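Local coordinates for uncharacterized protein (Bacillus thuringiensis serovar kurstaki, PDB 4XE8), which binds ADP and, as a ParM of the bacterial actin family, probably assembles into nucleotide-dependent filaments that segregate plasmid DNA, at residues A[43-48]-A[72-77]; A[144-149]-A[187-192]; A[230-235]-A[245-250]; A[364-369]-A[386-391]. The protein carries 2 engineered substitutions. All coordinates share one frame; numbering follows the deposited sequence.

Interaction 1 of 4, residues A[43-48]-A[72-77]; sequences AEAPPA and LLHVRI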
loop_
_atom_site.group_PDB
_atom_site.type_symbol
_atom_site.label_atom_id
_atom_site.label_comp_id
_atom_site.label_asym_id
_atom_site.label_seq_id
_atom_site.Cartn_x
_atom_site.Cartn_y
_atom_site.Cartn_z
ATOM N N ALA A 43 -6.621 18.288 0.153
ATOM C CA ALA A 43 -6.653 19.737 0.012
ATOM C C ALA A 43 -8.095 20.215 0.075
ATOM O O ALA A 43 -8.999 19.531 -0.403
ATOM C CB ALA A 43 -5.999 20.170 -1.290
ATOM N N GLU A 44 -8.311 21.379 0.677
ATOM C CA GLU A 44 -9.649 21.949 0.753
ATOM C C GLU A 44 -10.173 22.248 -0.646
ATOM O O GLU A 44 -9.446 22.762 -1.495
ATOM C CB GLU A 44 -9.652 23.213 1.613
ATOM C CG GLU A 44 -9.301 22.964 3.068
ATOM C CD GLU A 44 -9.561 24.170 3.945
ATOM O OE1 GLU A 44 -9.565 25.302 3.416
ATOM O OE2 GLU A 44 -9.764 23.987 5.165
ATOM N N ALA A 45 -11.437 21.913 -0.881
ATOM C CA ALA A 45 -12.031 22.050 -2.204
ATOM C C ALA A 45 -13.372 22.773 -2.138
ATOM O O ALA A 45 -14.078 22.682 -1.133
ATOM C CB ALA A 45 -12.197 20.679 -2.844
ATOM N N PRO A 46 -13.725 23.500 -3.212
ATOM C CA PRO A 46 -15.028 24.171 -3.300
ATOM C C PRO A 46 -16.180 23.174 -3.217
ATOM O O PRO A 46 -15.995 22.009 -3.574
ATOM C CB PRO A 46 -14.983 24.852 -4.675
ATOM C CG PRO A 46 -13.934 24.116 -5.436
ATOM C CD PRO A 46 -12.912 23.728 -4.417
ATOM N N PRO A 47 -17.358 23.624 -2.751
ATOM C CA PRO A 47 -18.518 22.746 -2.556
ATOM C C PRO A 47 -18.974 22.044 -3.833
ATOM O O PRO A 47 -19.742 21.086 -3.753
ATOM C CB PRO A 47 -19.605 23.707 -2.056
ATOM C CG PRO A 47 -18.863 24.871 -1.499
ATOM C CD PRO A 47 -17.647 25.013 -2.356
ATOM N N ALA A 48 -18.510 22.511 -4.989
ATOM C CA ALA A 48 -18.933 21.931 -6.256
ATOM C C ALA A 48 -17.816 21.871 -7.300
ATOM O O ALA A 48 -16.735 22.435 -7.120
ATOM C CB ALA A 48 -20.120 22.706 -6.811
ATOM N N LEU A 72 -9.055 11.412 -10.334
ATOM C CA LEU A 72 -9.696 12.676 -9.997
ATOM C C LEU A 72 -10.691 12.457 -8.864
ATOM O O LEU A 72 -11.826 12.041 -9.097
ATOM C CB LEU A 72 -10.394 13.278 -11.223
ATOM C CG LEU A 72 -10.472 14.806 -11.325
ATOM C CD1 LEU A 72 -11.023 15.221 -12.684
ATOM C CD2 LEU A 72 -11.307 15.415 -10.204
ATOM N N LEU A 73 -10.260 12.743 -7.640
ATOM C CA LEU A 73 -11.117 12.566 -6.474
ATOM C C LEU A 73 -11.492 13.901 -5.842
ATOM O O LEU A 73 -10.706 14.500 -5.107
ATOM C CB LEU A 73 -10.440 11.664 -5.440
ATOM C CG LEU A 73 -10.272 10.207 -5.874
ATOM C CD1 LEU A 73 -9.458 9.427 -4.855
ATOM C CD2 LEU A 73 -11.631 9.560 -6.090
ATOM N N HIS A 74 -12.700 14.358 -6.150
ATOM C CA HIS A 74 -13.271 15.556 -5.550
ATOM C C HIS A 74 -14.534 15.147 -4.807
ATOM O O HIS A 74 -15.594 14.990 -5.413
ATOM C CB HIS A 74 -13.572 16.607 -6.623
ATOM C CG HIS A 74 -14.062 17.914 -6.079
ATOM N ND1 HIS A 74 -14.497 18.937 -6.894
ATOM C CD2 HIS A 74 -14.180 18.367 -4.810
ATOM C CE1 HIS A 74 -14.867 19.964 -6.149
ATOM N NE2 HIS A 74 -14.685 19.646 -4.881
ATOM N N VAL A 75 -14.419 14.959 -3.497
ATOM C CA VAL A 75 -15.508 14.373 -2.724
ATOM C C VAL A 75 -15.985 15.238 -1.561
ATOM O O VAL A 75 -15.212 15.989 -0.969
ATOM C CB VAL A 75 -15.106 12.991 -2.159
ATOM C CG1 VAL A 75 -14.885 11.999 -3.286
ATOM C CG2 VAL A 75 -13.860 13.107 -1.294
ATOM N N ARG A 76 -17.272 15.125 -1.247
ATOM C CA ARG A 76 -17.820 15.706 -0.030
ATOM C C ARG A 76 -17.953 14.608 1.015
ATOM O O ARG A 76 -18.482 13.533 0.728
ATOM C CB ARG A 76 -19.177 16.363 -0.286
ATOM C CG ARG A 76 -19.729 17.110 0.921
ATOM C CD ARG A 76 -21.203 17.447 0.752
ATOM N NE ARG A 76 -21.502 17.941 -0.588
ATOM C CZ ARG A 76 -21.215 19.166 -1.016
ATOM N NH1 ARG A 76 -20.616 20.032 -0.210
ATOM N NH2 ARG A 76 -21.527 19.523 -2.255
ATOM N N ILE A 77 -17.470 14.868 2.224
ATOM C CA ILE A 77 -17.485 13.850 3.267
ATOM C C ILE A 77 -18.219 14.317 4.520
ATOM O O ILE A 77 -17.860 15.326 5.126
ATOM C CB ILE A 77 -16.058 13.420 3.650
ATOM C CG1 ILE A 77 -15.311 12.904 2.417
ATOM C CG2 ILE A 77 -16.097 12.357 4.736
ATOM C CD1 ILE A 77 -13.921 12.388 2.715
#
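His74 donates from NE2 to the carbonyl oxygen of Pro46, and this is the main polar link between 43-48 and 72-77. NE2 and Pro46 O are 3.0 Å apart, and the N-H···O angle is a moderately bent 141°. The acceptor lies almost in the imidazole plane, and the donor lies in the carbonyl plane of Pro46, so the two groups meet in each other's planes. With CG anti to the backbone nitrogen (chi1 -175°), the ring is swung from its strand toward the departing loop. Its CE1 edge then faces a second carbonyl, Ala48 O, at 3.2 Å. Ala45 CB sits obliquely against the ring, 3.4 Å from NE2; the small methyl fits closely beside the imidazole, while Tyr92 meets the ring from strand 88-93.

Arg76 adds a weak, strongly bent hydrogen bond from NH2 to Pro47 O (2.8 Å, 129°). Its chain bends at chi3 to bring the guanidinium end toward the loop. The stronger partner lies elsewhere: NE forms a salt bridge with Glu178. Ala45 O, for its part, receives Arg89 NH2.

Strand 88-93 lies between strands 33-45 and 74-78 in a sheet probably belonging to the actin-like fold, with backbone hydrogen bonds to both, so the present contact is made by side chains reaching past it. Prolines lend the loop stiffness but bring no amide N-H, leaving their carbonyls to do the bonding. The chemistry implies a loop exit tied down by two side-chain donors: NE2 of His74 and, more weakly, NH2 of Arg76, whose NE is held separately by Glu178.

Interaction 2 of 4, residues A[144-149]-A[187-192]; sequences EEVSVP and KKIKIT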
loop_
_atom_site.group_PDB
_atom_site.type_symbol
_atom_site.label_atom_id
_atom_site.label_comp_id
_atom_site.label_asym_id
_atom_site.label_seq_id
_atom_site.Cartn_x
_atom_site.Cartn_y
_atom_site.Cartn_z
ATOM N N GLU A 144 -24.488 1.473 -2.953
ATOM C CA GLU A 144 -24.568 2.846 -2.470
ATOM C C GLU A 144 -24.542 2.904 -0.947
ATOM O O GLU A 144 -24.272 3.946 -0.363
ATOM C CB GLU A 144 -25.832 3.529 -2.993
ATOM C CG GLU A 144 -25.995 3.458 -4.503
ATOM C CD GLU A 144 -27.300 4.067 -4.971
ATOM O OE1 GLU A 144 -27.939 4.786 -4.173
ATOM O OE2 GLU A 144 -27.688 3.827 -6.133
ATOM N N GLU A 145 -24.827 1.780 -0.304
ATOM C CA GLU A 145 -24.805 1.720 1.151
ATOM C C GLU A 145 -24.131 0.437 1.609
ATOM O O GLU A 145 -24.640 -0.658 1.390
ATOM C CB GLU A 145 -26.222 1.829 1.728
ATOM C CG GLU A 145 -26.302 1.518 3.224
ATOM C CD GLU A 145 -27.673 1.804 3.811
ATOM O OE1 GLU A 145 -28.672 1.311 3.252
ATOM O OE2 GLU A 145 -27.757 2.529 4.826
ATOM N N VAL A 146 -22.979 0.586 2.253
ATOM C CA VAL A 146 -22.187 -0.562 2.671
ATOM C C VAL A 146 -21.821 -0.532 4.152
ATOM O O VAL A 146 -21.406 0.498 4.683
ATOM C CB VAL A 146 -20.889 -0.671 1.844
ATOM C CG1 VAL A 146 -21.190 -1.245 0.464
ATOM C CG2 VAL A 146 -20.202 0.684 1.730
ATOM N N SER A 147 -22.000 -1.666 4.820
ATOM C CA SER A 147 -21.441 -1.843 6.150
ATOM C C SER A 147 -20.015 -2.352 5.981
ATOM O O SER A 147 -19.774 -3.308 5.244
ATOM C CB SER A 147 -22.278 -2.811 6.986
ATOM O OG SER A 147 -22.370 -4.078 6.363
ATOM N N VAL A 148 -19.066 -1.698 6.641
ATOM C CA VAL A 148 -17.660 -2.026 6.441
ATOM C C VAL A 148 -16.978 -2.458 7.733
ATOM O O VAL A 148 -16.507 -1.619 8.501
ATOM C CB VAL A 148 -16.886 -0.830 5.844
ATOM C CG1 VAL A 148 -15.471 -1.244 5.478
ATOM C CG2 VAL A 148 -17.612 -0.285 4.623
ATOM N N PRO A 149 -16.930 -3.776 7.980
ATOM C CA PRO A 149 -16.142 -4.285 9.106
ATOM C C PRO A 149 -14.669 -3.965 8.886
ATOM O O PRO A 149 -14.108 -4.351 7.860
ATOM C CB PRO A 149 -16.406 -5.794 9.075
ATOM C CG PRO A 149 -16.810 -6.078 7.663
ATOM C CD PRO A 149 -17.554 -4.859 7.204
ATOM N N LYS A 187 -22.582 10.263 -7.402
ATOM C CA LYS A 187 -22.858 9.092 -6.577
ATOM C C LYS A 187 -22.632 9.380 -5.099
ATOM O O LYS A 187 -21.671 10.048 -4.716
ATOM C CB LYS A 187 -22.004 7.902 -7.016
ATOM C CG LYS A 187 -22.473 7.265 -8.309
ATOM C CD LYS A 187 -22.125 5.789 -8.359
ATOM C CE LYS A 187 -22.779 5.120 -9.556
ATOM N NZ LYS A 187 -24.256 5.320 -9.551
ATOM N N LYS A 188 -23.537 8.864 -4.276
ATOM C CA LYS A 188 -23.501 9.089 -2.838
ATOM C C LYS A 188 -23.436 7.759 -2.096
ATOM O O LYS A 188 -24.351 6.940 -2.183
ATOM C CB LYS A 188 -24.726 9.898 -2.405
ATOM C CG LYS A 188 -24.888 10.068 -0.908
ATOM C CD LYS A 188 -25.863 11.198 -0.606
ATOM C CE LYS A 188 -27.171 11.021 -1.365
ATOM N NZ LYS A 188 -28.014 12.249 -1.323
ATOM N N ILE A 189 -22.341 7.548 -1.373
ATOM C CA ILE A 189 -22.114 6.283 -0.684
ATOM C C ILE A 189 -22.155 6.451 0.828
ATOM O O ILE A 189 -21.467 7.303 1.388
ATOM C CB ILE A 189 -20.770 5.664 -1.092
ATOM C CG1 ILE A 189 -20.844 5.191 -2.543
ATOM C CG2 ILE A 189 -20.419 4.496 -0.184
ATOM C CD1 ILE A 189 -19.612 5.481 -3.343
ATOM N N LYS A 190 -22.977 5.634 1.482
ATOM C CA LYS A 190 -23.144 5.697 2.928
ATOM C C LYS A 190 -22.395 4.545 3.605
ATOM O O LYS A 190 -22.807 3.390 3.528
ATOM C CB LYS A 190 -24.633 5.672 3.293
ATOM C CG LYS A 190 -24.898 5.669 4.784
ATOM C CD LYS A 190 -26.379 5.519 5.078
ATOM C CE LYS A 190 -26.633 5.262 6.560
ATOM N NZ LYS A 190 -28.088 5.345 6.902
ATOM N N ILE A 191 -21.287 4.876 4.262
ATOM C CA ILE A 191 -20.427 3.882 4.899
ATOM C C ILE A 191 -20.770 3.697 6.376
ATOM O O ILE A 191 -20.863 4.669 7.125
ATOM C CB ILE A 191 -18.944 4.282 4.773
ATOM C CG1 ILE A 191 -18.565 4.452 3.300
ATOM C CG2 ILE A 191 -18.049 3.253 5.444
ATOM C CD1 ILE A 191 -17.256 5.195 3.086
ATOM N N THR A 192 -20.960 2.447 6.792
ATOM C CA THR A 192 -21.249 2.146 8.191
ATOM C C THR A 192 -20.210 1.200 8.785
ATOM O O THR A 192 -20.043 0.073 8.318
ATOM C CB THR A 192 -22.645 1.519 8.360
ATOM O OG1 THR A 192 -23.647 2.458 7.950
ATOM C CG2 THR A 192 -22.882 1.135 9.810
#
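The carboxylate of Glu145 is the flat side-chain group that touches across this contact, its OE2 lying against the end of Lys190: 3.3 Å from CD and 3.5 Å from NZ, a salt bridge at the long end of the range. Both side chains leave the sheet on the same face and run side by side, each with CG anti to its own nitrogen (chi1 169° and 177°). Glu174 offers Lys190 NZ a second, weak ion pair. Thr192 and Ser147 stand on this polar face too.

The other flat groups are peptides. Thr192 N bonds to Val146 O at 2.9 Å and Lys190 N to Glu144 O at 2.8 Å. Val146 N bonds to Lys190 O and Val148 N to Thr192 O, so each strand gives and receives in turn, as parallel strands do. CA-H groups supplement these bonds, as where Ile189 CA points at Glu144 O, 3.2 Å away.

On the opposite face the residues are branched and apolar. Val148 CG2 meets Ile191 CG2 at 3.7 Å, the two side chains crossing at a slant, and Val146 CG2 is 4.3 Å from Ile189 CG2. Beta-branched residues favour extended backbone, and three of them also meet helix 124-140: Val146 and Ile189 at Ala138, Ile191 at Met134. The chemistry implies an amphipathic parallel strand pair, probably part of the actin-like fold: ions and hydroxyls on the outer face, hydrocarbon against the helix.

Interaction 3 of 4, residues A[230-235]-A[245-250]; sequences ESYAIN and AFFEDG
Tyr232 lies over the root of the Phe247 side chain: Phe247 CB stands above one face of the tyrosine ring, 3.8 Å from its centroid, a CH-pi contact. The tyrosine hydroxyl in turn reaches over the Phe247 ring, with OH 3.6 Å from CG. The two planes are nearly parallel (13°) but slid so far apart that they barely overlap. CG of Tyr232 sits between its nitrogen and carbonyl carbon (chi1 61°), which folds the ring across to the partner strand. Ile234 CD1 adds an apolar contact, 3.5 Å from Phe247 CE1.

On the other face Phe246 lies obliquely against Tyr232 O and Ser231 CB, beside the small methyl of Ala233.

What sets these groups in place is an antiparallel hairpin. Tyr232 and Phe247 form a hydrogen-bonded pair, Tyr232 N to Phe247 O at 3.0 Å and, in return, Phe247 N to Tyr232 O at 2.8 Å; Ile234 and Ala245 form another. Farther out, Val206, Ser205 and Leu252 border the aromatic face, while Ser231 OG receives Asp365 N.

Chemically, the backbone fixes the register and the aromatic and aliphatic groups cover one face, giving a hairpin within the five-stranded sheet of the actin-like domain, between strands 251-260 and 366-370.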
loop_
_atom_site.group_PDB
_atom_site.type_symbol
_atom_site.label_atom_id
_atom_site.label_comp_id
_atom_site.label_asym_id
_atom_site.label_seq_id
_atom_site.Cartn_x
_atom_site.Cartn_y
_atom_site.Cartn_z
ATOM N N GLU A 230 7.383 -21.643 13.711
ATOM C CA GLU A 230 6.778 -21.237 14.974
ATOM C C GLU A 230 7.270 -19.848 15.362
ATOM O O GLU A 230 6.595 -19.110 16.082
ATOM C CB GLU A 230 7.095 -22.252 16.071
ATOM C CG GLU A 230 6.869 -23.693 15.641
ATOM C CD GLU A 230 7.084 -24.683 16.768
ATOM O OE1 GLU A 230 7.767 -24.328 17.751
ATOM O OE2 GLU A 230 6.572 -25.819 16.666
ATOM N N SER A 231 8.457 -19.503 14.875
ATOM C CA SER A 231 8.988 -18.156 15.016
ATOM C C SER A 231 9.370 -17.628 13.640
ATOM O O SER A 231 10.168 -18.240 12.931
ATOM C CB SER A 231 10.198 -18.136 15.951
ATOM O OG SER A 231 11.389 -18.439 15.243
ATOM N N TYR A 232 8.789 -16.498 13.257
ATOM C CA TYR A 232 9.046 -15.935 11.940
ATOM C C TYR A 232 9.068 -14.416 11.980
ATOM O O TYR A 232 8.461 -13.794 12.852
ATOM C CB TYR A 232 7.994 -16.415 10.934
ATOM C CG TYR A 232 6.578 -16.008 11.281
ATOM C CD1 TYR A 232 5.781 -16.814 12.086
ATOM C CD2 TYR A 232 6.037 -14.820 10.805
ATOM C CE1 TYR A 232 4.486 -16.447 12.407
ATOM C CE2 TYR A 232 4.744 -14.445 11.121
ATOM C CZ TYR A 232 3.973 -15.263 11.922
ATOM O OH TYR A 232 2.686 -14.894 12.240
ATOM N N ALA A 233 9.775 -13.825 11.025
ATOM C CA ALA A 233 9.795 -12.381 10.883
ATOM C C ALA A 233 9.089 -11.973 9.598
ATOM O O ALA A 233 9.286 -12.592 8.552
ATOM C CB ALA A 233 11.222 -11.862 10.898
ATOM N N ILE A 234 8.250 -10.946 9.686
ATOM C CA ILE A 234 7.660 -10.347 8.498
ATOM C C ILE A 234 8.342 -9.020 8.218
ATOM O O ILE A 234 8.276 -8.096 9.030
ATOM C CB ILE A 234 6.145 -10.111 8.643
ATOM C CG1 ILE A 234 5.443 -11.362 9.161
ATOM C CG2 ILE A 234 5.547 -9.675 7.310
ATOM C CD1 ILE A 234 3.946 -11.192 9.288
ATOM N N ASN A 235 9.006 -8.930 7.072
ATOM C CA ASN A 235 9.679 -7.702 6.684
ATOM C C ASN A 235 8.949 -7.013 5.540
ATOM O O ASN A 235 9.050 -7.428 4.387
ATOM C CB ASN A 235 11.127 -7.990 6.295
ATOM C CG ASN A 235 11.899 -8.682 7.401
ATOM O OD1 ASN A 235 12.307 -8.053 8.378
ATOM N ND2 ASN A 235 12.113 -9.982 7.247
ATOM N N ALA A 245 8.885 -6.806 11.661
ATOM C CA ALA A 245 8.127 -7.388 12.762
ATOM C C ALA A 245 8.576 -8.820 13.030
ATOM O O ALA A 245 8.987 -9.533 12.115
ATOM C CB ALA A 245 6.634 -7.343 12.466
ATOM N N PHE A 246 8.498 -9.232 14.290
ATOM C CA PHE A 246 8.911 -10.573 14.685
ATOM C C PHE A 246 7.826 -11.259 15.505
ATOM O O PHE A 246 7.480 -10.810 16.597
ATOM C CB PHE A 246 10.219 -10.518 15.475
ATOM C CG PHE A 246 10.646 -11.844 16.040
ATOM C CD1 PHE A 246 10.825 -12.940 15.213
ATOM C CD2 PHE A 246 10.883 -11.990 17.398
ATOM C CE1 PHE A 246 11.220 -14.159 15.731
ATOM C CE2 PHE A 246 11.281 -13.207 17.921
ATOM C CZ PHE A 246 11.450 -14.292 17.085
ATOM N N PHE A 247 7.286 -12.347 14.965
ATOM C CA PHE A 247 6.251 -13.106 15.651
ATOM C C PHE A 247 6.835 -14.358 16.294
ATOM O O PHE A 247 7.506 -15.153 15.634
ATOM C CB PHE A 247 5.123 -13.477 14.685
ATOM C CG PHE A 247 4.328 -12.298 14.198
ATOM C CD1 PHE A 247 4.797 -11.509 13.160
ATOM C CD2 PHE A 247 3.110 -11.977 14.777
ATOM C CE1 PHE A 247 4.070 -10.422 12.712
ATOM C CE2 PHE A 247 2.376 -10.893 14.331
ATOM C CZ PHE A 247 2.858 -10.115 13.297
ATOM N N GLU A 248 6.579 -14.525 17.587
ATOM C CA GLU A 248 7.093 -15.666 18.330
ATOM C C GLU A 248 5.971 -16.350 19.106
ATOM O O GLU A 248 5.354 -15.742 19.983
ATOM C CB GLU A 248 8.212 -15.223 19.278
ATOM C CG GLU A 248 9.310 -16.256 19.480
ATOM C CD GLU A 248 10.490 -15.708 20.265
ATOM O OE1 GLU A 248 10.347 -14.634 20.887
ATOM O OE2 GLU A 248 11.562 -16.352 20.254
ATOM N N ASP A 249 5.711 -17.610 18.761
ATOM C CA ASP A 249 4.689 -18.429 19.418
ATOM C C ASP A 249 3.308 -17.776 19.407
ATOM O O ASP A 249 2.655 -17.663 20.445
ATOM C CB ASP A 249 5.102 -18.747 20.856
ATOM C CG ASP A 249 6.293 -19.683 20.925
ATOM O OD1 ASP A 249 6.396 -20.582 20.062
ATOM O OD2 ASP A 249 7.126 -19.522 21.842
ATOM N N GLY A 250 2.871 -17.346 18.227
ATOM C CA GLY A 250 1.548 -16.769 18.062
ATOM C C GLY A 250 1.440 -15.330 18.533
ATOM O O GLY A 250 0.361 -14.722 18.483
#

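Interaction 4 of 4, residues A[364-369]-A[386-391]; sequences ADKNIV and EQDGFI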
loop_
_atom_site.group_PDB
_atom_site.type_symbol
_atom_site.label_atom_id
_atom_site.label_comp_id
_atom_site.label_asym_id
_atom_site.label_seq_id
_atom_site.Cartn_x
_atom_site.Cartn_y
_atom_site.Cartn_z
ATOM N N ALA A 364 15.052 -15.808 14.173
ATOM C CA ALA A 364 13.813 -16.424 13.718
ATOM C C ALA A 364 14.121 -17.623 12.832
ATOM O O ALA A 364 15.157 -17.664 12.167
ATOM C CB ALA A 364 12.956 -15.417 12.969
ATOM N N ASP A 365 13.223 -18.601 12.832
ATOM C CA ASP A 365 13.395 -19.794 12.016
ATOM C C ASP A 365 13.264 -19.462 10.533
ATOM O O ASP A 365 14.028 -19.961 9.708
ATOM C CB ASP A 365 12.376 -20.861 12.415
ATOM C CG ASP A 365 12.410 -21.169 13.902
ATOM O OD1 ASP A 365 13.467 -20.954 14.533
ATOM O OD2 ASP A 365 11.378 -21.625 14.439
ATOM N N LYS A 366 12.294 -18.613 10.201
ATOM C CA LYS A 366 12.067 -18.205 8.818
ATOM C C LYS A 366 11.895 -16.692 8.706
ATOM O O LYS A 366 11.368 -16.049 9.614
ATOM C CB LYS A 366 10.840 -18.913 8.242
ATOM C CG LYS A 366 11.010 -20.415 8.047
ATOM C CD LYS A 366 12.190 -20.721 7.136
ATOM C CE LYS A 366 12.171 -22.166 6.663
ATOM N NZ LYS A 366 11.159 -22.379 5.589
ATOM N N ASN A 367 12.343 -16.129 7.589
ATOM C CA ASN A 367 12.224 -14.694 7.351
ATOM C C ASN A 367 11.412 -14.393 6.101
ATOM O O ASN A 367 11.834 -14.689 4.984
ATOM C CB ASN A 367 13.604 -14.053 7.239
ATOM C CG ASN A 367 14.424 -14.223 8.496
ATOM O OD1 ASN A 367 14.440 -13.348 9.362
ATOM N ND2 ASN A 367 15.103 -15.358 8.610
ATOM N N ILE A 368 10.243 -13.796 6.297
ATOM C CA ILE A 368 9.347 -13.494 5.194
ATOM C C ILE A 368 9.519 -12.047 4.757
ATOM O O ILE A 368 9.472 -11.131 5.577
ATOM C CB ILE A 368 7.887 -13.762 5.583
ATOM C CG1 ILE A 368 7.754 -15.193 6.109
ATOM C CG2 ILE A 368 6.966 -13.535 4.398
ATOM C CD1 ILE A 368 6.400 -15.520 6.664
ATOM N N VAL A 369 9.732 -11.850 3.459
ATOM C CA VAL A 369 10.004 -10.526 2.916
ATOM C C VAL A 369 8.916 -10.114 1.929
ATOM O O VAL A 369 8.700 -10.777 0.913
ATOM C CB VAL A 369 11.378 -10.478 2.220
ATOM C CG1 VAL A 369 11.727 -9.053 1.830
ATOM C CG2 VAL A 369 12.451 -11.060 3.129
ATOM N N GLU A 386 16.531 -18.660 -3.236
ATOM C CA GLU A 386 17.439 -19.795 -3.096
ATOM C C GLU A 386 18.086 -19.843 -1.714
ATOM O O GLU A 386 18.964 -20.666 -1.461
ATOM C CB GLU A 386 18.524 -19.758 -4.174
ATOM C CG GLU A 386 18.092 -20.332 -5.513
ATOM C CD GLU A 386 17.267 -19.360 -6.328
ATOM O OE1 GLU A 386 17.264 -18.156 -5.993
ATOM O OE2 GLU A 386 16.622 -19.796 -7.303
ATOM N N GLN A 387 17.656 -18.955 -0.825
ATOM C CA GLN A 387 18.136 -18.983 0.550
ATOM C C GLN A 387 17.115 -19.634 1.471
ATOM O O GLN A 387 15.969 -19.190 1.554
ATOM C CB GLN A 387 18.455 -17.574 1.051
ATOM C CG GLN A 387 19.730 -16.971 0.491
ATOM C CD GLN A 387 20.398 -16.027 1.474
ATOM O OE1 GLN A 387 20.680 -16.399 2.614
ATOM N NE2 GLN A 387 20.647 -14.797 1.040
ATOM N N ASP A 388 17.531 -20.692 2.155
ATOM C CA ASP A 388 16.700 -21.291 3.188
ATOM C C ASP A 388 16.675 -20.349 4.384
ATOM O O ASP A 388 17.709 -19.812 4.780
ATOM C CB ASP A 388 17.225 -22.672 3.589
ATOM C CG ASP A 388 16.165 -23.526 4.258
ATOM O OD1 ASP A 388 15.396 -24.192 3.534
ATOM O OD2 ASP A 388 16.099 -23.529 5.505
ATOM N N GLY A 389 15.494 -20.138 4.949
ATOM C CA GLY A 389 15.347 -19.192 6.037
ATOM C C GLY A 389 14.725 -17.898 5.552
ATOM O O GLY A 389 14.313 -17.057 6.351
ATOM N N PHE A 390 14.666 -17.738 4.234
ATOM C CA PHE A 390 13.990 -16.599 3.626
ATOM C C PHE A 390 12.799 -17.059 2.795
ATOM O O PHE A 390 12.889 -18.035 2.052
ATOM C CB PHE A 390 14.955 -15.792 2.757
ATOM C CG PHE A 390 15.889 -14.917 3.540
ATOM C CD1 PHE A 390 15.489 -13.659 3.960
ATOM C CD2 PHE A 390 17.167 -15.349 3.853
ATOM C CE1 PHE A 390 16.345 -12.847 4.681
ATOM C CE2 PHE A 390 18.029 -14.543 4.573
ATOM C CZ PHE A 390 17.617 -13.290 4.988
ATOM N N ILE A 391 11.680 -16.355 2.927
ATOM C CA ILE A 391 10.480 -16.694 2.175
ATOM C C ILE A 391 9.932 -15.489 1.423
ATOM O O ILE A 391 9.449 -14.536 2.031
ATOM C CB ILE A 391 9.366 -17.248 3.088
ATOM C CG1 ILE A 391 9.843 -18.499 3.827
ATOM C CG2 ILE A 391 8.115 -17.551 2.275
ATOM C CD1 ILE A 391 8.797 -19.099 4.745
#
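Gly389 O receives two donors from Asn367, its backbone N and its side-chain ND2, the latter at 2.9 Å. They come from opposite faces of the carbonyl plane, and the acceptor lies in the plane of the asparagine amide, which helps fix that amide's rotation. With CG anti to the carbonyl carbon (chi1 -61°), Asn367 can bend its amide back to the same oxygen its main chain uses. Two further backbone bonds complete a short parallel pairing: Ile391 N to Asn367 O (2.7 Å) and Val369 N to Ile391 O (3.1 Å). Gly389 is the third residue of a type II turn from Gln387 to Phe390, where its positive phi (103°) suits glycine.

Apolar contacts flank these bonds. Ile368 and Ile391 run side by side on one face, CG1 to CB at 4.0 Å. On the other face the Phe390 ring has Val369 CG2 at its edge, 4.1 Å from CD1, while Asn367 CB lies obliquely, 3.8 Å from the same CD1. The long aliphatic part of Lys366 passes roughly at a right angle to Ile391, with CD 3.7 Å from Gly389 CA.

Phe390 packs edge-to-face with Trp359 and against Leu355, so helix 337-362 covers that face. Ile368 turns to Val206 and Ile209. In this sheet, probably of the actin-like fold, strand 366-370 thus lies between 231-237, with which it shares backbone bonds, and 390-391 at the margin.

Interactions 1 and 2 belong to one sheet, their centres about 18 Å apart without touching, whereas interactions 3 and 4 share another, on the far side of the chain from interaction 1. The latter two do touch: Asn235 N and Ala233 O probably hydrogen-bond to Ile368 O and Ile368 N, making four neighbouring strands. All four contacts are partly buried. Interactions 2, 3 and 4 are genuine strand pairings, parallel, antiparallel and parallel, each with an apolar face, though only interaction 2 adds a salt bridge and only interaction 3 an aromatic pair. Interaction 1 instead ties a loop to a strand by side-chain donors, with correspondingly less buried surface.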